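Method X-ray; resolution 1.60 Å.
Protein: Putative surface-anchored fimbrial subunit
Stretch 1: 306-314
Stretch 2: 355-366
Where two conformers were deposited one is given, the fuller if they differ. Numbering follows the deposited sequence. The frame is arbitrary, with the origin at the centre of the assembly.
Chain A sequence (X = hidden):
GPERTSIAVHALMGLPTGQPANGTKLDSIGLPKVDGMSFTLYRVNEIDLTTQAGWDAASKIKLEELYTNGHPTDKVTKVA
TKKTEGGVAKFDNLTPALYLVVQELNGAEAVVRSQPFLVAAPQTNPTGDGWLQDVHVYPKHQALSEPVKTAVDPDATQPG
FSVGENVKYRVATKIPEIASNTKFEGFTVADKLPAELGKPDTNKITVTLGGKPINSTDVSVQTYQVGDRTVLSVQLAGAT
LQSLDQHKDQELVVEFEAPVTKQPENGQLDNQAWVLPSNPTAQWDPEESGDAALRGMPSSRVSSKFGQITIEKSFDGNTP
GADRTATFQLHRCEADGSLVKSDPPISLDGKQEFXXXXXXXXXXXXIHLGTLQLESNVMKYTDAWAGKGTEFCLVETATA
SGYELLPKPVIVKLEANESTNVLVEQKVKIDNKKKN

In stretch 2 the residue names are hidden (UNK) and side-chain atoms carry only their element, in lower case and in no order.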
ATOM      1  N   PHE A 306      -9.234 -15.573   5.834  1.00 12.03           N
ATOM      2  CA  PHE A 306      -9.532 -16.104   7.156  1.00 11.63           C
ATOM      3  C   PHE A 306     -10.785 -16.919   7.113  1.00 11.55           C
ATOM      4  O   PHE A 306     -11.641 -16.764   6.250  1.00 11.76           O
ATOM      5  CB  PHE A 306      -9.647 -14.989   8.199  1.00 12.16           C
ATOM      6  CG  PHE A 306      -8.309 -14.484   8.671  1.00 14.38           C
ATOM      7  CD1 PHE A 306      -7.489 -13.737   7.826  1.00 13.05           C
ATOM      8  CD2 PHE A 306      -7.842 -14.812   9.924  1.00 13.59           C
ATOM      9  CE1 PHE A 306      -6.234 -13.304   8.266  1.00 15.22           C
ATOM     10  CE2 PHE A 306      -6.604 -14.364  10.361  1.00 14.90           C
ATOM     11  CZ  PHE A 306      -5.791 -13.635   9.533  1.00 14.85           C
ATOM     12  N   GLY A 307     -10.870 -17.825   8.091  1.00 11.29           N
ATOM     13  CA  GLY A 307     -12.053 -18.679   8.213  1.00 11.75           C
ATOM     14  C   GLY A 307     -12.439 -18.901   9.654  1.00 12.28           C
ATOM     15  O   GLY A 307     -11.737 -18.533  10.584  1.00 11.70           O
ATOM     16  N   GLN A 308     -13.608 -19.458   9.822  1.00 10.44           N
ATOM     17  CA  GLN A 308     -14.231 -19.613  11.137  1.00 11.41           C
ATOM     18  C   GLN A 308     -15.046 -20.910  11.142  1.00 11.44           C
ATOM     19  O   GLN A 308     -15.805 -21.162  10.233  1.00 11.64           O
ATOM     20  CB  GLN A 308     -15.193 -18.447  11.333  1.00 13.08           C
ATOM     21  CG  GLN A 308     -16.023 -18.502  12.565  1.00 14.16           C
ATOM     22  CD  GLN A 308     -16.779 -17.216  12.767  1.00 14.60           C
ATOM     23  OE1 GLN A 308     -16.289 -16.322  13.468  1.00 15.32           O
ATOM     24  NE2 GLN A 308     -17.970 -17.107  12.157  1.00 16.02           N
ATOM     25  N   ILE A 309     -14.880 -21.697  12.197  1.00 11.64           N
ATOM     26  CA  ILE A 309     -15.560 -22.981  12.373  1.00 11.19           C
ATOM     27  C   ILE A 309     -16.568 -22.777  13.484  1.00 11.02           C
ATOM     28  O   ILE A 309     -16.237 -22.274  14.529  1.00 10.92           O
ATOM     29  CB  ILE A 309     -14.569 -24.084  12.758  1.00 11.77           C
ATOM     30  CG1 ILE A 309     -13.633 -24.370  11.586  1.00 12.33           C
ATOM     31  CG2 ILE A 309     -15.317 -25.363  13.122  1.00 12.32           C
ATOM     32  CD1 ILE A 309     -12.422 -25.171  11.998  1.00 13.48           C
ATOM     33  N   THR A 310     -17.808 -23.155  13.241  1.00  9.41           N
ATOM     34  CA  THR A 310     -18.839 -23.135  14.310  1.00 11.19           C
ATOM     35  C   THR A 310     -19.281 -24.548  14.633  1.00 11.18           C
ATOM     36  O   THR A 310     -19.778 -25.270  13.765  1.00 11.64           O
ATOM     37  CB  THR A 310     -20.049 -22.236  13.988  1.00 11.00           C
ATOM     38  OG1 THR A 310     -19.593 -20.891  13.778  1.00 11.55           O
ATOM     39  CG2 THR A 310     -21.033 -22.225  15.139  1.00 13.32           C
ATOM     40  N   ILE A 311     -19.124 -24.949  15.896  1.00  9.67           N
ATOM     41  CA  ILE A 311     -19.522 -26.265  16.359  1.00 10.77           C
ATOM     42  C   ILE A 311     -20.928 -26.084  16.900  1.00 10.42           C
ATOM     43  O   ILE A 311     -21.169 -25.114  17.625  1.00 11.34           O
ATOM     44  CB  ILE A 311     -18.554 -26.802  17.486  1.00 10.11           C
ATOM     45  CG1 ILE A 311     -17.125 -26.978  16.971  1.00 11.48           C
ATOM     46  CG2 ILE A 311     -19.052 -28.156  18.048  1.00 11.70           C
ATOM     47  CD1 ILE A 311     -16.122 -27.357  18.077  1.00 15.60           C
ATOM     48  N   GLU A 312     -21.860 -26.951  16.482  1.00  9.32           N
ATOM     49  CA  GLU A 312     -23.230 -26.998  17.031  1.00 10.19           C
ATOM     50  C   GLU A 312     -23.379 -28.349  17.688  1.00  9.93           C
ATOM     51  O   GLU A 312     -23.598 -29.368  17.006  1.00  9.46           O
ATOM     52  CB  GLU A 312     -24.256 -26.819  15.919  1.00 10.98           C
ATOM     53  CG  GLU A 312     -24.134 -25.486  15.284  1.00 14.05           C
ATOM     54  CD  GLU A 312     -25.264 -25.099  14.380  1.00 19.16           C
ATOM     55  OE1 GLU A 312     -26.200 -25.892  14.151  1.00 18.84           O
ATOM     56  OE2 GLU A 312     -25.180 -23.951  13.891  1.00 21.39           O
ATOM     57  N   LYS A 313     -23.268 -28.353  19.017  1.00  9.05           N
ATOM     58  CA  LYS A 313     -23.211 -29.597  19.796  1.00  9.67           C
ATOM     59  C   LYS A 313     -24.571 -29.941  20.353  1.00  9.36           C
ATOM     60  O   LYS A 313     -25.323 -29.069  20.799  1.00  8.30           O
ATOM     61  CB  LYS A 313     -22.225 -29.441  20.961  1.00 10.07           C
ATOM     62  CG  LYS A 313     -21.927 -30.734  21.720  1.00 10.91           C
ATOM     63  CD  LYS A 313     -20.964 -31.599  20.960  1.00 13.18           C
ATOM     64  CE  LYS A 313     -20.554 -32.821  21.758  1.00 15.33           C
ATOM     65  NZ  LYS A 313     -21.614 -33.776  22.150  1.00 17.40           N
ATOM     66  N   SER A 314     -24.927 -31.226  20.294  1.00 10.41           N
ATOM     67  CA  SER A 314     -26.137 -31.700  20.916  1.00 10.92           C
ATOM     68  C   SER A 314     -25.753 -32.940  21.740  1.00 11.67           C
ATOM     69  O   SER A 314     -24.647 -33.494  21.567  1.00 10.73           O
ATOM     70  CB  SER A 314     -27.202 -32.021  19.862  1.00 11.96           C
ATOM     71  OG  SER A 314     -26.699 -32.925  18.900  1.00 13.87           O
ATOM     72  N   UNK A 355     -14.772 -24.839  24.354  1.00 12.87           N
ATOM     73  CA  UNK A 355     -15.836 -25.461  25.129  1.00 12.96           C
ATOM     74  C   UNK A 355     -17.205 -25.017  24.645  1.00 11.79           C
ATOM     75  O   UNK A 355     -17.464 -23.821  24.367  1.00 13.28           O
ATOM     76  c   UNK A 355     -15.643 -25.187  26.610  1.00 13.33           C
ATOM     77  c   UNK A 355     -14.248 -25.697  26.999  1.00 15.51           C
ATOM     78  c   UNK A 355     -16.700 -25.880  27.428  1.00 15.94           C
ATOM     79  N   UNK A 356     -18.048 -26.003  24.446  1.00 10.23           N
ATOM     80  CA  UNK A 356     -19.404 -25.717  24.003  1.00 10.96           C
ATOM     81  C   UNK A 356     -20.213 -25.053  25.093  1.00 10.47           C
ATOM     82  O   UNK A 356     -20.118 -25.376  26.297  1.00 11.65           O
ATOM     83  c   UNK A 356     -20.103 -26.976  23.458  1.00 10.31           C
ATOM     84  o   UNK A 356     -20.212 -27.960  24.479  1.00 12.55           O
ATOM     85  c   UNK A 356     -19.334 -27.573  22.298  1.00  9.83           C
ATOM     86  N   UNK A 357     -21.069 -24.126  24.682  1.00 10.33           N
ATOM     87  CA  UNK A 357     -21.921 -23.418  25.598  1.00 10.90           C
ATOM     88  C   UNK A 357     -23.257 -24.110  25.817  1.00 10.70           C
ATOM     89  O   UNK A 357     -23.510 -25.178  25.275  1.00 10.04           O
ATOM     90  N   UNK A 358     -24.098 -23.536  26.656  1.00 11.08           N
ATOM     91  CA  UNK A 358     -25.383 -24.153  26.930  1.00 11.15           C
ATOM     92  C   UNK A 358     -26.217 -24.340  25.664  1.00 10.93           C
ATOM     93  O   UNK A 358     -27.024 -25.270  25.579  1.00 10.10           O
ATOM     94  o   UNK A 358     -27.498 -22.741  30.375  1.00 19.73           O
ATOM     95  n   UNK A 358     -25.586 -22.512  31.536  1.00 19.59           N
ATOM     96  c   UNK A 358     -26.267 -22.856  30.454  1.00 16.24           C
ATOM     97  c   UNK A 358     -26.135 -23.353  27.971  1.00 11.63           C
ATOM     98  c   UNK A 358     -25.457 -23.439  29.333  1.00 13.87           C
ATOM     99  N   UNK A 359     -26.045 -23.440  24.699  1.00 11.16           N
ATOM    100  CA  UNK A 359     -26.774 -23.533  23.432  1.00 11.74           C
ATOM    101  C   UNK A 359     -26.104 -24.488  22.443  1.00 11.68           C
ATOM    102  O   UNK A 359     -26.559 -24.642  21.301  1.00 12.46           O
ATOM    103  c   UNK A 359     -25.582 -21.485  22.459  1.00 13.00           C
ATOM    104  o   UNK A 359     -24.441 -21.999  22.705  1.00 10.60           O
ATOM    105  c   UNK A 359     -26.912 -22.151  22.785  1.00 11.81           C
ATOM    106  o   UNK A 359     -25.649 -20.370  21.902  1.00 14.61           O
ATOM    107  N   UNK A 360     -25.036 -25.135  22.880  1.00 11.10           N
ATOM    108  CA  UNK A 360     -24.294 -26.035  22.025  1.00 10.95           C
ATOM    109  C   UNK A 360     -23.239 -25.416  21.135  1.00 11.23           C
ATOM    110  O   UNK A 360     -22.525 -26.135  20.467  1.00 11.39           O
ATOM    111  N   UNK A 361     -23.108 -24.098  21.120  1.00 10.59           N
ATOM    112  CA  UNK A 361     -22.177 -23.474  20.191  1.00 11.71           C
ATOM    113  C   UNK A 361     -20.773 -23.341  20.749  1.00 11.44           C
ATOM    114  O   UNK A 361     -20.571 -23.025  21.927  1.00 10.19           O
ATOM    115  c   UNK A 361     -24.043 -22.091  19.099  1.00 17.63           C
ATOM    116  c   UNK A 361     -22.669 -22.096  19.739  1.00 12.72           C
ATOM    117  n   UNK A 361     -26.197 -21.317  17.070  1.00 28.90           N
ATOM    118  c   UNK A 361     -23.990 -22.453  17.618  1.00 22.31           C
ATOM    119  c   UNK A 361     -25.378 -22.555  17.000  1.00 26.55           C
ATOM    120  N   UNK A 362     -19.808 -23.552  19.862  1.00 11.88           N
ATOM    121  CA  UNK A 362     -18.435 -23.149  20.076  1.00 12.20           C
ATOM    122  C   UNK A 362     -17.927 -22.577  18.756  1.00 12.97           C
ATOM    123  O   UNK A 362     -18.053 -23.225  17.732  1.00 14.76           O
ATOM    124  c   UNK A 362     -17.580 -24.327  20.494  1.00 12.74           C
ATOM    125  N   UNK A 363     -17.397 -21.368  18.819  1.00 13.36           N
ATOM    126  CA  UNK A 363     -16.914 -20.658  17.641  1.00 12.52           C
ATOM    127  C   UNK A 363     -15.383 -20.586  17.659  1.00 13.39           C
ATOM    128  O   UNK A 363     -14.797 -20.108  18.627  1.00 13.77           O
ATOM    129  c   UNK A 363     -19.110 -19.353  17.574  1.00 12.95           C
ATOM    130  c   UNK A 363     -17.159 -18.653  16.150  1.00 13.03           C
ATOM    131  c   UNK A 363     -17.563 -19.262  17.510  1.00 11.89           C
ATOM    132  N   UNK A 364     -14.745 -21.094  16.605  1.00 11.85           N
ATOM    133  CA  UNK A 364     -13.288 -21.075  16.425  1.00 11.02           C
ATOM    134  C   UNK A 364     -13.043 -20.045  15.309  1.00 11.73           C
ATOM    135  O   UNK A 364     -13.199 -20.354  14.128  1.00 14.17           O
ATOM    136  c   UNK A 364     -12.761 -23.474  17.187  1.00 11.62           C
ATOM    137  c   UNK A 364     -12.092 -24.709  16.651  1.00 13.01           C
ATOM    138  c   UNK A 364     -14.134 -23.808  17.682  1.00 13.52           C
ATOM    139  c   UNK A 364     -12.795 -22.455  16.052  1.00 12.72           C
ATOM    140  N   UNK A 365     -12.738 -18.827  15.702  1.00 11.27           N
ATOM    141  CA  UNK A 365     -12.629 -17.694  14.777  0.50 11.77           C
ATOM    142  C   UNK A 365     -11.186 -17.322  14.526  1.00 11.96           C
ATOM    143  O   UNK A 365     -10.300 -17.626  15.327  1.00 13.20           O
ATOM    144  o   UNK A 365     -14.654 -16.680  15.769  0.50 11.57           O
ATOM    145  c   UNK A 365     -13.331 -16.436  15.326  0.50 11.65           C
ATOM    146  N   UNK A 366     -10.959 -16.617  13.427  1.00 11.57           N
ATOM    147  CA  UNK A 366      -9.654 -16.072  13.145  1.00 11.73           C
ATOM    148  C   UNK A 366      -8.557 -16.993  12.695  1.00 11.70           C
ATOM    149  O   UNK A 366      -7.339 -16.749  12.919  1.00 12.23           O
TER

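Position 355 has three side-chain carbons, one carrying the other two. The fork sits at the first carbon, so this is Val355. It points away from stretch 1 and makes no contact with it.

Position 356 has one carbon carrying an oxygen and a carbon, and that outer carbon packs near Lys313 and Ile311. This is Thr356. Its CG2 lies 3.7 Å from Lys313 CB and 4.3 Å from Ile311 CG2. The methyl thus packs against aliphatic parts of the strand.

Position 357 has no side-chain atoms and is Gly357. It opens a type I turn that runs to position 360, out of reach of stretch 1.

Position 358 has three carbons, the third carrying one oxygen and one nitrogen. The amide after three carbons gives Gln358. It is exposed and touches nothing on stretch 1.

Position 359 has two carbons, the second carrying two oxygens, and makes no contact with stretch 1. This short carboxylate is Asp359. Its OD1 accepts a hydrogen bond from the backbone N of 361, at 2.9 Å, which ties the turn to the start of the strand.

Position 360 has no side-chain atoms. Phi is 85° and psi -4°, and a CB would fall 2.3 Å from Lys313 O, a clash. It would also jam against the preceding carbonyl. The residue is Gly360. Its N donates a hydrogen bond to Gly357 O at 2.8 Å, closing the turn, and its O accepts one from Lys313 N at 2.8 Å.

Position 361 has four carbons in a row ending in nitrogen, and the chain runs by Glu312 and Thr310. This is Lys361. Its CE is 3.4 Å from Glu312 OE2, but NZ stays 4.3 Å from that same OE2, beyond a salt bridge. Its CD lies 3.9 Å from Thr310 CG2.

Position 362 has a single carbon, 4.0 Å from Ile311 CB as CB. It is Ala362.

Position 363 has three carbons, forked at the first, near Gln308 and Thr310. This is Val363. Its CG1 lies 3.7 Å from Gln308 OE1 and 4.1 Å from Thr310 OG1.

Position 364 has four carbons, forked at the second, packed on Ile309 and Ile311. This is Leu364. Its CB is 4.1 Å from Ile309 CB, and its CD1 is 4.1 Å from Ile311 CD1.

Position 365 has one carbon and then one oxygen, and the oxygen lies against the Gln308 amide oxygen. This is Ser365. Its OG donates a hydrogen bond to Gln308 OE1 at 2.8 Å.

Position 366 has no side-chain atoms. Its backbone O sits at the Phe306 ring edge, 3.6 Å from Phe306 CE2. Phi is 74°, which favours glycine: Gly366.

The contact is an antiparallel strand pairing. Ile309 and Leu364 exchange backbone hydrogen bonds, as do Ile311 and Ala362, the shortest being Ile311 N to Ala362 O at 2.7 Å. Ile309, Ile311, Ala362 and Leu364 share one buried, apolar face. Thr310, Glu312, Lys361 and Val363 lie on the other, more exposed face.

Stretch 2 (355-366) VTGQDGKAVLSG
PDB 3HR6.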